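Local atomic coordinates of porin B (Pseudomonas putida, PDB entry 4GEY), a protein that forms a beta-barrel channel in the outer membrane through which glucose and related sugars probably enter the periplasm. Residues G143-E154 and V188-N198. The protein carries 2 engineered substitutions. Numbering follows the deposited sequence.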
loop_
_atom_site.group_PDB
_atom_site.type_symbol
_atom_site.label_atom_id
_atom_site.label_comp_id
_atom_site.label_asym_id
_atom_site.label_seq_id
_atom_site.Cartn_x
_atom_site.Cartn_y
_atom_site.Cartn_z
ATOM N N GLY A 143 10.106 9.466 -25.508
ATOM C CA GLY A 143 9.882 8.908 -24.183
ATOM C C GLY A 143 10.919 9.274 -23.134
ATOM O O GLY A 143 11.006 8.622 -22.094
ATOM N N ALA A 144 11.700 10.321 -23.387
ATOM C CA ALA A 144 12.657 10.778 -22.389
ATOM C C ALA A 144 11.965 11.559 -21.267
ATOM O O ALA A 144 12.314 11.407 -20.097
ATOM C CB ALA A 144 13.778 11.597 -23.034
ATOM N N LEU A 145 10.983 12.388 -21.610
ATOM C CA LEU A 145 10.241 13.123 -20.582
ATOM C C LEU A 145 8.811 12.627 -20.519
ATOM O O LEU A 145 8.163 12.472 -21.547
ATOM C CB LEU A 145 10.283 14.638 -20.807
ATOM C CG LEU A 145 11.693 15.238 -20.693
ATOM C CD1 LEU A 145 11.745 16.680 -21.198
ATOM C CD2 LEU A 145 12.238 15.146 -19.267
ATOM N N ASP A 146 8.326 12.384 -19.308
ATOM C CA ASP A 146 7.021 11.786 -19.110
ATOM C C ASP A 146 6.184 12.689 -18.204
ATOM O O ASP A 146 6.456 12.795 -17.015
ATOM C CB ASP A 146 7.216 10.399 -18.483
ATOM C CG ASP A 146 5.967 9.538 -18.532
ATOM O OD1 ASP A 146 4.862 10.070 -18.306
ATOM O OD2 ASP A 146 6.096 8.317 -18.780
ATOM N N VAL A 147 5.168 13.345 -18.761
ATOM C CA VAL A 147 4.286 14.190 -17.953
ATOM C C VAL A 147 2.911 13.568 -17.729
ATOM O O VAL A 147 2.268 13.114 -18.672
ATOM C CB VAL A 147 4.148 15.621 -18.529
ATOM C CG1 VAL A 147 3.161 16.439 -17.709
ATOM C CG2 VAL A 147 5.492 16.310 -18.527
ATOM N N LYS A 148 2.470 13.566 -16.471
ATOM C CA LYS A 148 1.235 12.907 -16.053
ATOM C C LYS A 148 0.438 13.791 -15.098
ATOM O O LYS A 148 0.962 14.239 -14.077
ATOM C CB LYS A 148 1.572 11.587 -15.361
ATOM C CG LYS A 148 0.377 10.782 -14.841
ATOM C CD LYS A 148 0.889 9.593 -14.027
ATOM C CE LYS A 148 -0.230 8.748 -13.466
ATOM N NZ LYS A 148 0.300 7.501 -12.860
ATOM N N PHE A 149 -0.830 14.028 -15.419
ATOM C CA PHE A 149 -1.655 14.958 -14.646
ATOM C C PHE A 149 -3.075 14.428 -14.435
ATOM O O PHE A 149 -3.657 13.824 -15.333
ATOM C CB PHE A 149 -1.714 16.326 -15.339
ATOM C CG PHE A 149 -2.748 17.251 -14.757
ATOM C CD1 PHE A 149 -2.487 17.961 -13.587
ATOM C CD2 PHE A 149 -3.994 17.402 -15.364
ATOM C CE1 PHE A 149 -3.448 18.812 -13.035
ATOM C CE2 PHE A 149 -4.963 18.252 -14.818
ATOM C CZ PHE A 149 -4.693 18.955 -13.655
ATOM N N GLY A 150 -3.637 14.676 -13.255
ATOM C CA GLY A 150 -5.008 14.304 -12.988
ATOM C C GLY A 150 -5.216 13.839 -11.560
ATOM O O GLY A 150 -4.767 14.493 -10.616
ATOM N N ARG A 151 -5.905 12.713 -11.391
ATOM C CA ARG A 151 -6.137 12.180 -10.056
ATOM C C ARG A 151 -5.646 10.745 -9.899
ATOM O O ARG A 151 -6.009 9.872 -10.683
ATOM C CB ARG A 151 -7.612 12.264 -9.665
ATOM C CG ARG A 151 -8.128 13.660 -9.385
ATOM C CD ARG A 151 -9.586 13.617 -8.915
ATOM N NE ARG A 151 -9.703 13.267 -7.501
ATOM C CZ ARG A 151 -9.726 14.157 -6.509
ATOM N NH1 ARG A 151 -9.634 15.455 -6.776
ATOM N NH2 ARG A 151 -9.840 13.760 -5.245
ATOM N N PHE A 152 -4.819 10.530 -8.875
ATOM C CA PHE A 152 -4.279 9.222 -8.523
ATOM C C PHE A 152 -3.606 9.295 -7.148
ATOM O O PHE A 152 -3.497 10.369 -6.569
ATOM C CB PHE A 152 -3.305 8.700 -9.602
ATOM C CG PHE A 152 -2.300 9.723 -10.097
ATOM C CD1 PHE A 152 -2.675 10.731 -10.976
ATOM C CD2 PHE A 152 -0.974 9.647 -9.714
ATOM C CE1 PHE A 152 -1.757 11.661 -11.425
ATOM C CE2 PHE A 152 -0.048 10.562 -10.174
ATOM C CZ PHE A 152 -0.444 11.570 -11.024
ATOM N N GLY A 153 -3.168 8.162 -6.612
ATOM C CA GLY A 153 -2.479 8.148 -5.329
ATOM C C GLY A 153 -0.970 8.105 -5.509
ATOM O O GLY A 153 -0.488 7.672 -6.558
ATOM N N GLU A 154 -0.226 8.549 -4.496
ATOM C CA GLU A 154 1.230 8.658 -4.594
ATOM C C GLU A 154 1.898 7.310 -4.933
ATOM O O GLU A 154 2.889 7.252 -5.689
ATOM C CB GLU A 154 1.832 9.237 -3.303
ATOM C CG GLU A 154 1.603 10.738 -3.031
ATOM C CD GLU A 154 0.281 11.032 -2.330
ATOM O OE1 GLU A 154 -0.577 10.111 -2.250
ATOM O OE2 GLU A 154 0.098 12.178 -1.852
ATOM N N VAL A 188 -7.605 5.896 -2.963
ATOM C CA VAL A 188 -7.928 7.315 -2.836
ATOM C C VAL A 188 -7.281 8.064 -3.995
ATOM O O VAL A 188 -6.153 7.756 -4.372
ATOM C CB VAL A 188 -7.413 7.914 -1.491
ATOM C CG1 VAL A 188 -7.770 9.389 -1.367
ATOM C CG2 VAL A 188 -7.972 7.163 -0.319
ATOM N N SER A 189 -7.985 9.034 -4.570
ATOM C CA SER A 189 -7.367 9.894 -5.579
ATOM C C SER A 189 -7.240 11.323 -5.068
ATOM O O SER A 189 -7.936 11.716 -4.130
ATOM C CB SER A 189 -8.157 9.884 -6.886
ATOM O OG SER A 189 -9.255 10.776 -6.812
ATOM N N GLN A 190 -6.337 12.080 -5.698
ATOM C CA GLN A 190 -6.065 13.484 -5.383
ATOM C C GLN A 190 -5.556 14.129 -6.654
ATOM O O GLN A 190 -4.985 13.453 -7.516
ATOM C CB GLN A 190 -4.931 13.631 -4.369
ATOM C CG GLN A 190 -5.162 13.039 -3.019
ATOM C CD GLN A 190 -4.038 12.126 -2.630
ATOM O OE1 GLN A 190 -3.608 11.277 -3.418
ATOM N NE2 GLN A 190 -3.532 12.301 -1.412
ATOM N N TRP A 191 -5.714 15.443 -6.756
ATOM C CA TRP A 191 -5.140 16.148 -7.884
ATOM C C TRP A 191 -3.629 16.038 -7.794
ATOM O O TRP A 191 -3.046 16.225 -6.724
ATOM C CB TRP A 191 -5.598 17.610 -7.911
ATOM C CG TRP A 191 -7.017 17.779 -8.355
ATOM C CD1 TRP A 191 -8.067 18.188 -7.595
ATOM C CD2 TRP A 191 -7.546 17.524 -9.665
ATOM N NE1 TRP A 191 -9.218 18.221 -8.349
ATOM C CE2 TRP A 191 -8.925 17.811 -9.623
ATOM C CE3 TRP A 191 -6.986 17.086 -10.870
ATOM C CZ2 TRP A 191 -9.752 17.679 -10.737
ATOM C CZ3 TRP A 191 -7.813 16.954 -11.980
ATOM C CH2 TRP A 191 -9.180 17.253 -11.904
ATOM N N ALA A 192 -2.991 15.709 -8.907
ATOM C CA ALA A 192 -1.552 15.498 -8.884
ATOM C C ALA A 192 -0.892 15.752 -10.226
ATOM O O ALA A 192 -1.518 15.627 -11.287
ATOM C CB ALA A 192 -1.243 14.114 -8.420
ATOM N N LEU A 193 0.380 16.132 -10.149
ATOM C CA LEU A 193 1.237 16.311 -11.301
ATOM C C LEU A 193 2.525 15.536 -11.046
ATOM O O LEU A 193 3.161 15.696 -10.003
ATOM C CB LEU A 193 1.545 17.794 -11.492
ATOM C CG LEU A 193 2.457 18.170 -12.667
ATOM C CD1 LEU A 193 1.851 17.702 -13.991
ATOM C CD2 LEU A 193 2.753 19.671 -12.687
ATOM N N ARG A 194 2.908 14.686 -11.990
ATOM C CA ARG A 194 4.117 13.885 -11.836
ATOM C C ARG A 194 5.000 13.976 -13.076
ATOM O O ARG A 194 4.575 13.608 -14.167
ATOM C CB ARG A 194 3.765 12.418 -11.544
ATOM C CG ARG A 194 4.982 11.547 -11.312
ATOM C CD ARG A 194 5.048 10.377 -12.276
ATOM N NE ARG A 194 4.842 10.775 -13.663
ATOM C CZ ARG A 194 4.687 9.914 -14.663
ATOM N NH1 ARG A 194 4.725 8.614 -14.425
ATOM N NH2 ARG A 194 4.494 10.352 -15.896
ATOM N N VAL A 195 6.228 14.462 -12.906
ATOM C CA VAL A 195 7.162 14.624 -14.030
ATOM C C VAL A 195 8.298 13.602 -13.933
ATOM O O VAL A 195 8.896 13.409 -12.869
ATOM C CB VAL A 195 7.738 16.066 -14.121
ATOM C CG1 VAL A 195 8.726 16.170 -15.244
ATOM C CG2 VAL A 195 6.628 17.092 -14.323
ATOM N N LYS A 196 8.581 12.940 -15.046
ATOM C CA LYS A 196 9.511 11.821 -15.052
ATOM C C LYS A 196 10.500 11.948 -16.199
ATOM O O LYS A 196 10.124 12.193 -17.351
ATOM C CB LYS A 196 8.748 10.493 -15.152
ATOM C CG LYS A 196 9.638 9.263 -15.145
ATOM C CD LYS A 196 8.893 8.011 -14.705
ATOM C CE LYS A 196 7.878 7.580 -15.744
ATOM N NZ LYS A 196 7.700 6.107 -15.735
ATOM N N TYR A 197 11.772 11.783 -15.869
ATOM C CA TYR A 197 12.841 11.867 -16.847
ATOM C C TYR A 197 13.458 10.480 -16.926
ATOM O O TYR A 197 13.975 9.979 -15.938
ATOM C CB TYR A 197 13.863 12.924 -16.399
ATOM C CG TYR A 197 15.161 13.023 -17.203
ATOM C CD1 TYR A 197 15.252 12.548 -18.511
ATOM C CD2 TYR A 197 16.307 13.600 -16.637
ATOM C CE1 TYR A 197 16.441 12.638 -19.226
ATOM C CE2 TYR A 197 17.491 13.698 -17.349
ATOM C CZ TYR A 197 17.549 13.210 -18.642
ATOM O OH TYR A 197 18.716 13.294 -19.358
ATOM N N ASN A 198 13.368 9.855 -18.094
ATOM C CA ASN A 198 14.054 8.600 -18.351
ATOM C C ASN A 198 15.455 8.862 -18.872
ATOM O O ASN A 198 15.629 9.190 -20.041
ATOM C CB ASN A 198 13.290 7.779 -19.386
ATOM C CG ASN A 198 11.915 7.376 -18.909
ATOM O OD1 ASN A 198 11.780 6.624 -17.940
ATOM N ND2 ASN A 198 10.882 7.871 -19.586
#
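Asp146 and Arg194 meet on the polar face of two antiparallel strands, 145-149 and 190-198. Backbone bonds of the hydrogen-bonded pairs, such as Asp146 with Lys196 and Gly150 with Ala192, join neighbouring staves of the porin barrel. Arginine suits position 194 because its long chain spans from Lys148 to two acids, whereas the shorter aspartate stays close to its own strand. Arg194 CB stands 4.2 Å from Lys148 O; bends at chi2 and chi3 (-122° and 48°) then swing the chain across toward strand 145-149. NE and CZ pass Lys148 CB, and Lys148 CD lies over one guanidinium face, Lys196 CB over the opposite. NH2 forms a bent salt bridge with Asp146 OD1, modelled shorter than the resolution can support, carboxylate and guanidinium planes 87° apart; NH1 turns to Asp157. Lysine suits position 148 because its methylenes cover flat groups: CE lies over the Phe152 ring, and NZ reaches Glu156 and Asp157. Ala192, small enough to fit beneath that ring's other face, places CB 4.1 Å from its centroid.

The other face carries Val147, Val195, Leu193 and Phe149, with bound detergent touching Val147, as befits a lipid-facing surface. Past the corner at Gly150 and Arg151, Arg151 CG makes a CH-pi contact over the Trp191 six-membered ring; the guanidinium stands nearly upright over the five-membered ring, NH1 nearest, in a cation-pi contact. NE donates to Ser189 OG (2.6 Å), which also bonds Leu131 O. Asp146, Asp157 and Glu156 thus probably offset Arg194 and Lys148, whose charges would favour an ionised Asp146.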